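Local structure of Bcl-2 homolog (Gene 16?) (Murid herpesvirus 4, 4MI8) at residues 5-11 against 124-130; 10-14 against 132-136; 15-19 against 116-121; 75-80 against 91-95. The protein inhibits host apoptosis, interacting with BAK1 and BAX, and blocks starvation-induced autophagy by binding Beclin-1, so aiding viral latency and chronic infection. One frame throughout, in Å; residues are numbered along the deposited sequence.

Contact 1 (5-11 against 124-130)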
# COMPACT_ATOMS: atom_id res chain seq x y z
N LYS A 5 -10.13 11.67 10.07
CA LYS A 5 -10.46 11.11 8.78
C LYS A 5 -10.30 12.11 7.65
O LYS A 5 -10.69 13.25 7.79
CB LYS A 5 -11.89 10.55 8.83
CG LYS A 5 -12.76 10.69 7.57
CD LYS A 5 -13.47 9.41 7.17
CE LYS A 5 -14.86 9.69 6.63
NZ LYS A 5 -15.02 9.48 5.17
N LYS A 6 -9.76 11.67 6.53
CA LYS A 6 -9.68 12.54 5.37
C LYS A 6 -10.54 12.04 4.23
O LYS A 6 -11.00 10.93 4.23
CB LYS A 6 -8.24 12.74 4.91
CG LYS A 6 -7.33 13.31 5.97
CD LYS A 6 -7.46 14.81 6.08
CE LYS A 6 -6.63 15.32 7.24
NZ LYS A 6 -7.19 16.48 7.97
N SER A 7 -10.76 12.89 3.26
CA SER A 7 -11.69 12.61 2.20
C SER A 7 -11.13 11.70 1.16
O SER A 7 -9.95 11.58 1.03
CB SER A 7 -12.10 13.91 1.53
OG SER A 7 -11.12 14.35 0.65
N GLY A 8 -12.02 11.07 0.42
CA GLY A 8 -11.65 10.27 -0.71
C GLY A 8 -10.90 11.08 -1.71
O GLY A 8 -10.02 10.59 -2.37
N THR A 9 -11.26 12.34 -1.82
CA THR A 9 -10.60 13.23 -2.75
C THR A 9 -9.16 13.41 -2.36
O THR A 9 -8.28 13.34 -3.17
CB THR A 9 -11.26 14.62 -2.75
OG1 THR A 9 -12.67 14.48 -2.96
CG2 THR A 9 -10.70 15.44 -3.82
N TYR A 10 -8.93 13.69 -1.11
CA TYR A 10 -7.57 13.83 -0.59
C TYR A 10 -6.75 12.54 -0.75
O TYR A 10 -5.56 12.56 -1.14
CB TYR A 10 -7.59 14.28 0.86
CG TYR A 10 -6.20 14.52 1.33
CD1 TYR A 10 -5.43 15.53 0.76
CD2 TYR A 10 -5.62 13.67 2.26
CE1 TYR A 10 -4.11 15.72 1.14
CE2 TYR A 10 -4.32 13.86 2.66
CZ TYR A 10 -3.56 14.87 2.10
OH TYR A 10 -2.26 15.05 2.50
N TRP A 11 -7.40 11.41 -0.49
CA TRP A 11 -6.75 10.15 -0.50
C TRP A 11 -6.36 9.72 -1.88
O TRP A 11 -5.30 9.11 -2.02
CB TRP A 11 -7.63 9.10 0.14
CG TRP A 11 -7.37 8.97 1.62
CD1 TRP A 11 -8.13 9.48 2.67
CD2 TRP A 11 -6.22 8.29 2.26
NE1 TRP A 11 -7.55 9.17 3.90
CE2 TRP A 11 -6.41 8.43 3.72
CE3 TRP A 11 -5.10 7.56 1.78
CZ2 TRP A 11 -5.51 7.88 4.64
CZ3 TRP A 11 -4.20 7.02 2.72
CH2 TRP A 11 -4.40 7.18 4.11
N PHE A 124 -9.35 1.48 -2.30
CA PHE A 124 -9.31 2.24 -1.05
C PHE A 124 -10.68 2.94 -0.89
O PHE A 124 -11.31 2.86 0.17
CB PHE A 124 -8.19 3.28 -1.14
CG PHE A 124 -7.90 3.98 0.13
CD1 PHE A 124 -8.63 5.07 0.55
CD2 PHE A 124 -6.81 3.54 0.91
CE1 PHE A 124 -8.32 5.73 1.73
CE2 PHE A 124 -6.48 4.17 2.08
CZ PHE A 124 -7.21 5.27 2.49
N ILE A 125 -11.12 3.64 -1.92
CA ILE A 125 -12.39 4.36 -1.83
C ILE A 125 -13.62 3.44 -1.78
O ILE A 125 -14.38 3.53 -0.82
CB ILE A 125 -12.54 5.47 -2.88
CG1 ILE A 125 -11.36 6.45 -2.73
CG2 ILE A 125 -13.87 6.17 -2.67
CD1 ILE A 125 -11.31 7.57 -3.74
N GLU A 126 -13.79 2.54 -2.74
CA GLU A 126 -14.97 1.66 -2.76
C GLU A 126 -15.11 0.94 -1.43
O GLU A 126 -16.23 0.75 -0.97
CB GLU A 126 -14.98 0.70 -3.95
CG GLU A 126 -15.64 1.30 -5.20
CD GLU A 126 -14.79 1.20 -6.48
OE1 GLU A 126 -14.28 0.09 -6.78
OE2 GLU A 126 -14.62 2.23 -7.23
N ASN A 127 -13.99 0.60 -0.78
CA ASN A 127 -14.05 -0.07 0.53
C ASN A 127 -14.07 0.87 1.70
O ASN A 127 -14.02 0.44 2.84
CB ASN A 127 -12.95 -1.14 0.69
CG ASN A 127 -13.24 -2.37 -0.15
OD1 ASN A 127 -13.80 -3.37 0.36
ND2 ASN A 127 -12.96 -2.28 -1.46
N ASN A 128 -14.14 2.16 1.45
CA ASN A 128 -14.07 3.12 2.55
C ASN A 128 -12.89 2.89 3.49
O ASN A 128 -13.03 2.97 4.69
CB ASN A 128 -15.41 3.13 3.29
CG ASN A 128 -15.58 4.34 4.20
OD1 ASN A 128 -15.00 5.41 3.98
ND2 ASN A 128 -16.38 4.17 5.24
N LEU A 129 -11.72 2.60 2.95
CA LEU A 129 -10.49 2.51 3.81
C LEU A 129 -10.14 3.79 4.57
O LEU A 129 -9.46 3.74 5.59
CB LEU A 129 -9.27 2.00 3.04
CG LEU A 129 -9.54 0.54 2.63
CD1 LEU A 129 -8.26 -0.08 2.15
CD2 LEU A 129 -10.18 -0.33 3.74
N MET A 130 -10.60 4.94 4.06
CA MET A 130 -10.34 6.24 4.72
C MET A 130 -10.90 6.20 6.10
O MET A 130 -10.36 6.84 7.00
CB MET A 130 -10.97 7.41 3.99
CG MET A 130 -12.30 7.08 3.36
SD MET A 130 -12.09 7.12 1.58
CE MET A 130 -12.12 5.42 1.01
O HOH W 1 -8.82 8.73 6.35
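This contact pairs two helix ends of the Bcl-2 fold: the capped start of helix 8-23 and the Schellman turn that ends helix 111-126. S7 is the N-cap. Its OG accepts from Y10 N at 2.9 Å. At the other end N128 has positive phi, and N128 N bonds to I125 O at 2.7 Å. The turn sends the chain back past residues 5-8. M130 packs there, with its CB 3.5 Å from K6 O and its SD 3.9 Å from G8 CA. I125 CD1 lies 3.6 Å from G8 O. In this all-helical fold the first and last helices thus meet with I125 and M130 on the backbone of K6 and G8, while W11 uses its side chain. Its six-membered ring meets the F124 ring obliquely, with centroids 4.3 Å apart and planes at 32°. W11 CD1 is 3.8 Å from M130 CB, and M130 SD makes an oblique Met-aromatic contact, 5.4 Å from the centroid of the five-membered ring. Water 1 joins the two segments. It accepts from K6 N (3.1 Å) and W11 NE1 (2.8 Å) and donates to M130 O (2.5 Å).

Contact 2 (10-14 against 132-136)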
# COMPACT_ATOMS: atom_id res chain seq x y z
N TYR A 10 -8.93 13.69 -1.11
CA TYR A 10 -7.57 13.83 -0.59
C TYR A 10 -6.75 12.54 -0.75
O TYR A 10 -5.56 12.56 -1.14
CB TYR A 10 -7.59 14.28 0.86
CG TYR A 10 -6.20 14.52 1.33
CD1 TYR A 10 -5.43 15.53 0.76
CD2 TYR A 10 -5.62 13.67 2.26
CE1 TYR A 10 -4.11 15.72 1.14
CE2 TYR A 10 -4.32 13.86 2.66
CZ TYR A 10 -3.56 14.87 2.10
OH TYR A 10 -2.26 15.05 2.50
N TRP A 11 -7.40 11.41 -0.49
CA TRP A 11 -6.75 10.15 -0.50
C TRP A 11 -6.36 9.72 -1.88
O TRP A 11 -5.30 9.11 -2.02
CB TRP A 11 -7.63 9.10 0.14
CG TRP A 11 -7.37 8.97 1.62
CD1 TRP A 11 -8.13 9.48 2.67
CD2 TRP A 11 -6.22 8.29 2.26
NE1 TRP A 11 -7.55 9.17 3.90
CE2 TRP A 11 -6.41 8.43 3.72
CE3 TRP A 11 -5.10 7.56 1.78
CZ2 TRP A 11 -5.51 7.88 4.64
CZ3 TRP A 11 -4.20 7.02 2.72
CH2 TRP A 11 -4.40 7.18 4.11
N ALA A 12 -7.17 10.06 -2.90
CA ALA A 12 -6.81 9.81 -4.29
C ALA A 12 -5.52 10.53 -4.63
O ALA A 12 -4.65 10.00 -5.30
CB ALA A 12 -7.94 10.29 -5.26
N THR A 13 -5.41 11.78 -4.21
CA THR A 13 -4.16 12.55 -4.38
C THR A 13 -2.96 11.88 -3.68
O THR A 13 -1.85 11.73 -4.25
CB THR A 13 -4.37 13.97 -3.81
OG1 THR A 13 -5.27 14.64 -4.68
CG2 THR A 13 -3.08 14.79 -3.75
N LEU A 14 -3.21 11.46 -2.45
CA LEU A 14 -2.18 10.95 -1.58
C LEU A 14 -1.69 9.60 -2.14
O LEU A 14 -0.47 9.32 -2.18
CB LEU A 14 -2.83 10.75 -0.19
CG LEU A 14 -1.86 10.22 0.84
CD1 LEU A 14 -0.50 10.96 0.73
CD2 LEU A 14 -2.53 10.29 2.26
N HIS A 132 -10.63 3.96 8.38
CA HIS A 132 -9.81 3.32 9.39
C HIS A 132 -8.38 3.78 9.42
O HIS A 132 -7.48 3.00 9.69
CB HIS A 132 -9.85 1.84 9.14
CG HIS A 132 -11.12 1.19 9.56
ND1 HIS A 132 -12.12 0.97 8.71
CD2 HIS A 132 -11.53 0.69 10.78
CE1 HIS A 132 -13.11 0.36 9.35
NE2 HIS A 132 -12.74 0.18 10.61
N PHE A 133 -8.14 5.04 9.16
CA PHE A 133 -6.79 5.51 8.98
C PHE A 133 -6.76 7.01 8.99
O PHE A 133 -6.79 7.63 7.96
CB PHE A 133 -6.25 5.00 7.64
CG PHE A 133 -4.76 5.03 7.54
CD1 PHE A 133 -4.08 6.21 7.51
CD2 PHE A 133 -4.04 3.87 7.51
CE1 PHE A 133 -2.73 6.24 7.44
CE2 PHE A 133 -2.68 3.88 7.44
CZ PHE A 133 -2.02 5.07 7.41
N PRO A 134 -6.71 7.63 10.16
CA PRO A 134 -6.78 9.09 10.13
C PRO A 134 -5.43 9.69 9.86
O PRO A 134 -4.46 9.00 9.99
CB PRO A 134 -7.19 9.46 11.55
CG PRO A 134 -7.41 8.21 12.29
CD PRO A 134 -6.52 7.25 11.64
N LEU A 135 -5.40 10.96 9.50
CA LEU A 135 -4.13 11.65 9.19
C LEU A 135 -4.02 12.99 9.94
O LEU A 135 -5.02 13.50 10.43
CB LEU A 135 -4.01 11.88 7.68
CG LEU A 135 -3.92 10.62 6.81
CD1 LEU A 135 -4.16 11.01 5.37
CD2 LEU A 135 -2.55 9.98 7.02
N GLU A 136 -2.82 13.53 9.95
CA GLU A 136 -2.49 14.71 10.70
C GLU A 136 -3.23 15.94 10.28
O GLU A 136 -3.44 16.21 9.12
CB GLU A 136 -0.99 14.98 10.61
CG GLU A 136 -0.39 15.55 11.88
CD GLU A 136 0.28 14.52 12.77
OE1 GLU A 136 1.43 14.75 13.17
OE2 GLU A 136 -0.33 13.48 13.08
O HOH W 1 -8.82 8.73 6.35
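Y10 opens the contact on the first turns of helix 8-23. Its CB points toward segment 132-136, and the ring meets L135 edge-on, with Y10 CE2 3.9 Å from L135 CD1. The phenol oxygen is engaged elsewhere, hydrogen-bonded to D38 of helix 33-56. W11 follows, covering the largest area, 67 Å². Its indole edge points to the face of F133 in an offset edge-to-face pair. The six-membered ring and the F133 ring have centroids 5.4 Å apart and planes at 89°, and W11 CH2 is 3.6 Å from F133 CD1. W11 CZ2 also lies 3.5 Å from L135 CD1. The indole nitrogen is satisfied through water 1, which accepts from W11 NE1 and donates to F133 O, both at 2.8 Å. One turn after Y10, L14 adds its CD2, 3.6 Å from L135 CD1. The same methyl of L135 meets Y10, W11 and L14. The link is apolar and aromatic, with one water bridge. The irregular C-terminal tail crosses helix 8-23 at a steep angle, held by side chains that reach across. Helix 33-56 borders the site, through V39 at L14 and L45 at F133, while I89 of helix 86-103 packs on F133.

Contact 3 (15-19 against 116-121); sequences ITAFL and LNDCMT
Two alpha-helical segments of the Bcl-2 fold, 15-19 and 116-121, pack with axes 10.0 Å apart and N-to-C directions at 138°. The nearest CA pairs are T16-N117 (6.2 Å) and I15-T121 (6.7 Å). L116, tp, sets CD2 4.0 Å from L19 CD2. N117 (chi1 t, chi2 -8°) donates from ND2 to OG1 of T16 (chi1 m) at 2.9 Å. L19, mt, places CD1 3.4 Å from N117 CA. M120 (chi1 m, chi2 t, chi3 p) sets SD 3.8 Å from L19 CD2 and CB 4.3 Å from CG2 of I15 (mt). T121, chi1 m, donates from OG1 to N117 O at 2.7 Å, and OG1 lies 3.7 Å from I15 CG2. Water 2 donates to T16 OG1 (2.8 Å) and T121 OG1 (2.9 Å). Apolar packing is combined with a polar pair, buried N117 and T16. W109 touches T16, L19 and N117. Helix 86-103 packs F93 on I15, F92 on M120 and C100 on L19 and L116; helix 68-81 adds L72 on L116 and F76 on M120.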
# COMPACT_ATOMS: atom_id res chain seq x y z
N ILE A 15 -2.62 8.77 -2.61
CA ILE A 15 -2.20 7.49 -3.20
C ILE A 15 -1.28 7.64 -4.43
O ILE A 15 -0.25 6.89 -4.64
CB ILE A 15 -3.44 6.60 -3.48
CG1 ILE A 15 -4.06 6.11 -2.13
CG2 ILE A 15 -3.00 5.37 -4.27
CD1 ILE A 15 -5.54 5.83 -2.17
N THR A 16 -1.67 8.59 -5.30
CA THR A 16 -0.88 8.79 -6.50
C THR A 16 0.50 9.35 -6.09
O THR A 16 1.52 8.95 -6.65
CB THR A 16 -1.55 9.84 -7.39
OG1 THR A 16 -2.89 9.45 -7.68
CG2 THR A 16 -0.72 10.05 -8.73
N ALA A 17 0.54 10.29 -5.14
CA ALA A 17 1.83 10.87 -4.74
C ALA A 17 2.65 9.77 -4.06
O ALA A 17 3.86 9.69 -4.30
CB ALA A 17 1.59 12.03 -3.82
N PHE A 18 1.97 8.83 -3.37
CA PHE A 18 2.66 7.70 -2.71
C PHE A 18 3.30 6.85 -3.78
O PHE A 18 4.49 6.57 -3.67
CB PHE A 18 1.73 6.85 -1.88
CG PHE A 18 2.36 5.55 -1.38
CD1 PHE A 18 3.21 5.53 -0.26
CD2 PHE A 18 2.13 4.33 -2.07
CE1 PHE A 18 3.74 4.30 0.20
CE2 PHE A 18 2.65 3.13 -1.61
CZ PHE A 18 3.46 3.10 -0.48
N LEU A 19 2.53 6.44 -4.79
CA LEU A 19 3.07 5.57 -5.88
C LEU A 19 4.17 6.27 -6.72
O LEU A 19 5.17 5.63 -7.12
CB LEU A 19 1.96 5.08 -6.78
CG LEU A 19 0.88 4.24 -6.07
CD1 LEU A 19 -0.30 3.99 -7.05
CD2 LEU A 19 1.43 2.89 -5.68
N LEU A 116 -2.12 0.33 -11.68
CA LEU A 116 -1.89 0.12 -10.23
C LEU A 116 -2.58 1.21 -9.38
O LEU A 116 -3.31 0.91 -8.43
CB LEU A 116 -0.38 0.04 -9.95
CG LEU A 116 -0.07 -0.25 -8.48
CD1 LEU A 116 -0.67 -1.59 -8.02
CD2 LEU A 116 1.44 -0.15 -8.30
N ASN A 117 -2.36 2.47 -9.78
CA ASN A 117 -2.99 3.62 -9.13
C ASN A 117 -4.49 3.48 -9.02
O ASN A 117 -5.02 3.55 -7.91
CB ASN A 117 -2.60 4.89 -9.85
CG ASN A 117 -2.90 6.19 -9.04
OD1 ASN A 117 -3.52 6.19 -7.99
ND2 ASN A 117 -2.48 7.29 -9.56
N ASP A 118 -5.16 3.22 -10.17
CA ASP A 118 -6.60 3.14 -10.29
C ASP A 118 -7.17 2.08 -9.42
O ASP A 118 -8.10 2.33 -8.63
CB ASP A 118 -7.02 2.81 -11.75
CG ASP A 118 -6.85 3.98 -12.68
OD1 ASP A 118 -6.41 5.05 -12.19
OD2 ASP A 118 -7.14 3.84 -13.90
N CYS A 119 -6.63 0.88 -9.61
CA CYS A 119 -6.98 -0.28 -8.80
C CYS A 119 -6.88 0.07 -7.29
O CYS A 119 -7.92 -0.06 -6.53
CB CYS A 119 -6.06 -1.46 -9.14
SG CYS A 119 -6.23 -2.86 -7.99
N MET A 120 -5.69 0.57 -6.85
CA MET A 120 -5.54 0.88 -5.40
C MET A 120 -6.50 1.96 -5.01
O MET A 120 -7.12 1.87 -3.95
CB MET A 120 -4.11 1.26 -5.00
CG MET A 120 -3.16 0.08 -5.02
SD MET A 120 -1.47 0.62 -4.61
CE MET A 120 -1.71 0.97 -2.86
N THR A 121 -6.63 2.99 -5.84
CA THR A 121 -7.52 4.11 -5.55
C THR A 121 -8.98 3.69 -5.56
O THR A 121 -9.79 4.19 -4.78
CB THR A 121 -7.32 5.26 -6.56
OG1 THR A 121 -5.95 5.68 -6.54
CG2 THR A 121 -8.21 6.44 -6.19
O HOH W 2 -5.51 8.39 -7.34

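Contact 4 (75-80 against 91-95); sequences LFTSLF and GFFDV
Consecutive helices 68-81 and 86-103 form an antiparallel helical hairpin of the Bcl-2 fold. L75, S78, L79 and V95 line the groove that holds the Beclin-1 peptide, which hydrogen-bonds to S78. Segments 75-80 and 91-95 are alpha-helical, with axes 10.9 Å apart and N-to-C directions at 161°; F80 has phi/psi -116/4. The nearest CA pair is F76-F92, at 6.8 Å. L75 and L79 are tp and point toward the partner helix. L75 CD2 meets V95 CG1 at 4.0 Å; V95 is t. L79 CD2 sits 3.8 Å from F92 N, 4.1 Å from F92 CB and 4.3 Å from G91 C. F76 has chi1 m and chi2 -28°, F92 chi1 t and chi2 -88°. Their rings meet obliquely, with centroids 4.7 Å apart and planes at 44°. F76 CE1 is 4.0 Å from V95 CG1. F92 CD2 lies over a face of F76, 3.7 Å from F76 CD1. F80, chi1 m and chi2 -83°, turns its ring edge to F92, with F80 CZ 3.9 Å from F92 CB.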
# COMPACT_ATOMS: atom_id res chain seq x y z
N LEU A 75 -6.10 -10.49 -4.01
CA LEU A 75 -5.28 -10.22 -2.83
C LEU A 75 -5.93 -9.17 -1.96
O LEU A 75 -6.12 -9.42 -0.76
CB LEU A 75 -3.85 -9.81 -3.16
CG LEU A 75 -2.96 -9.54 -1.90
CD1 LEU A 75 -2.88 -10.73 -0.94
CD2 LEU A 75 -1.59 -9.20 -2.42
N PHE A 76 -6.34 -8.02 -2.55
CA PHE A 76 -6.82 -6.89 -1.72
C PHE A 76 -8.06 -7.31 -0.98
O PHE A 76 -8.19 -7.04 0.22
CB PHE A 76 -7.08 -5.58 -2.49
CG PHE A 76 -5.82 -4.85 -2.96
CD1 PHE A 76 -4.57 -4.95 -2.27
CD2 PHE A 76 -5.90 -4.02 -4.06
CE1 PHE A 76 -3.43 -4.22 -2.72
CE2 PHE A 76 -4.78 -3.32 -4.52
CZ PHE A 76 -3.55 -3.41 -3.85
N THR A 77 -8.98 -7.97 -1.69
CA THR A 77 -10.21 -8.40 -1.02
C THR A 77 -9.96 -9.42 0.14
O THR A 77 -10.58 -9.27 1.21
CB THR A 77 -11.34 -8.82 -2.03
OG1 THR A 77 -10.78 -9.65 -3.06
CG2 THR A 77 -12.00 -7.55 -2.71
N SER A 78 -9.07 -10.41 -0.03
CA SER A 78 -8.77 -11.33 1.12
C SER A 78 -8.17 -10.59 2.29
O SER A 78 -8.60 -10.75 3.43
CB SER A 78 -7.96 -12.61 0.79
OG SER A 78 -6.75 -12.37 0.07
N LEU A 79 -7.26 -9.68 1.97
CA LEU A 79 -6.63 -8.87 2.98
C LEU A 79 -7.66 -8.09 3.87
O LEU A 79 -7.35 -7.74 5.03
CB LEU A 79 -5.61 -7.97 2.26
CG LEU A 79 -4.73 -6.99 2.95
CD1 LEU A 79 -3.86 -7.79 3.91
CD2 LEU A 79 -3.90 -6.24 1.88
N PHE A 80 -8.90 -7.82 3.38
CA PHE A 80 -9.87 -7.09 4.25
C PHE A 80 -11.13 -7.90 4.65
O PHE A 80 -12.06 -7.39 5.35
CB PHE A 80 -10.20 -5.73 3.66
CG PHE A 80 -9.00 -4.76 3.61
CD1 PHE A 80 -8.63 -4.03 4.72
CD2 PHE A 80 -8.25 -4.60 2.45
CE1 PHE A 80 -7.56 -3.15 4.69
CE2 PHE A 80 -7.18 -3.69 2.40
CZ PHE A 80 -6.82 -2.98 3.53
N GLY A 91 -0.44 -2.87 5.12
CA GLY A 91 -0.10 -4.01 4.25
C GLY A 91 -0.51 -3.78 2.78
O GLY A 91 0.24 -4.14 1.84
N PHE A 92 -1.73 -3.22 2.59
CA PHE A 92 -2.24 -2.83 1.27
C PHE A 92 -1.22 -1.88 0.58
O PHE A 92 -0.85 -2.01 -0.63
CB PHE A 92 -3.63 -2.20 1.52
CG PHE A 92 -4.15 -1.29 0.41
CD1 PHE A 92 -3.84 0.04 0.40
CD2 PHE A 92 -5.14 -1.76 -0.49
CE1 PHE A 92 -4.43 0.91 -0.53
CE2 PHE A 92 -5.71 -0.91 -1.45
CZ PHE A 92 -5.36 0.44 -1.46
N PHE A 93 -0.77 -0.89 1.33
CA PHE A 93 0.17 0.02 0.71
C PHE A 93 1.48 -0.66 0.45
O PHE A 93 2.18 -0.26 -0.48
CB PHE A 93 0.36 1.29 1.57
CG PHE A 93 -0.71 2.34 1.34
CD1 PHE A 93 -0.74 3.08 0.13
CD2 PHE A 93 -1.74 2.58 2.31
CE1 PHE A 93 -1.74 4.01 -0.09
CE2 PHE A 93 -2.80 3.53 2.05
CZ PHE A 93 -2.80 4.23 0.88
N ASP A 94 1.89 -1.61 1.29
CA ASP A 94 3.24 -2.23 1.08
C ASP A 94 3.16 -3.13 -0.09
O ASP A 94 4.18 -3.37 -0.80
CB ASP A 94 3.65 -3.10 2.27
CG ASP A 94 5.11 -3.49 2.24
OD1 ASP A 94 5.93 -2.69 1.70
OD2 ASP A 94 5.49 -4.58 2.78
N VAL A 95 1.99 -3.76 -0.29
CA VAL A 95 1.84 -4.51 -1.57
C VAL A 95 2.01 -3.61 -2.78
O VAL A 95 2.78 -3.94 -3.74
CB VAL A 95 0.51 -5.28 -1.63
CG1 VAL A 95 0.27 -5.75 -3.06
CG2 VAL A 95 0.52 -6.38 -0.52

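In the fold
Contacts 1 and 3 both join helix 8-23 to helix 111-126, at points about 12 Å apart between centres. Contact 1 is partly buried, its centre about 13 Å from the centre of the chain; contact 3 is buried, at about 7 Å. Contact 2 is buried too. It shares Y10, W11 and water 1 with contact 1, but its partner is the C-terminal tail. Contact 4, also buried, uses two other helices and borders the bound peptide. It is apolar throughout. Contact 3 has both a direct hydrogen bond and a water bridge; contacts 1 and 2 are bridged by the same water. Helix 86-103 links them: F93 touches W11 and I15, and F92 touches F124 and M120.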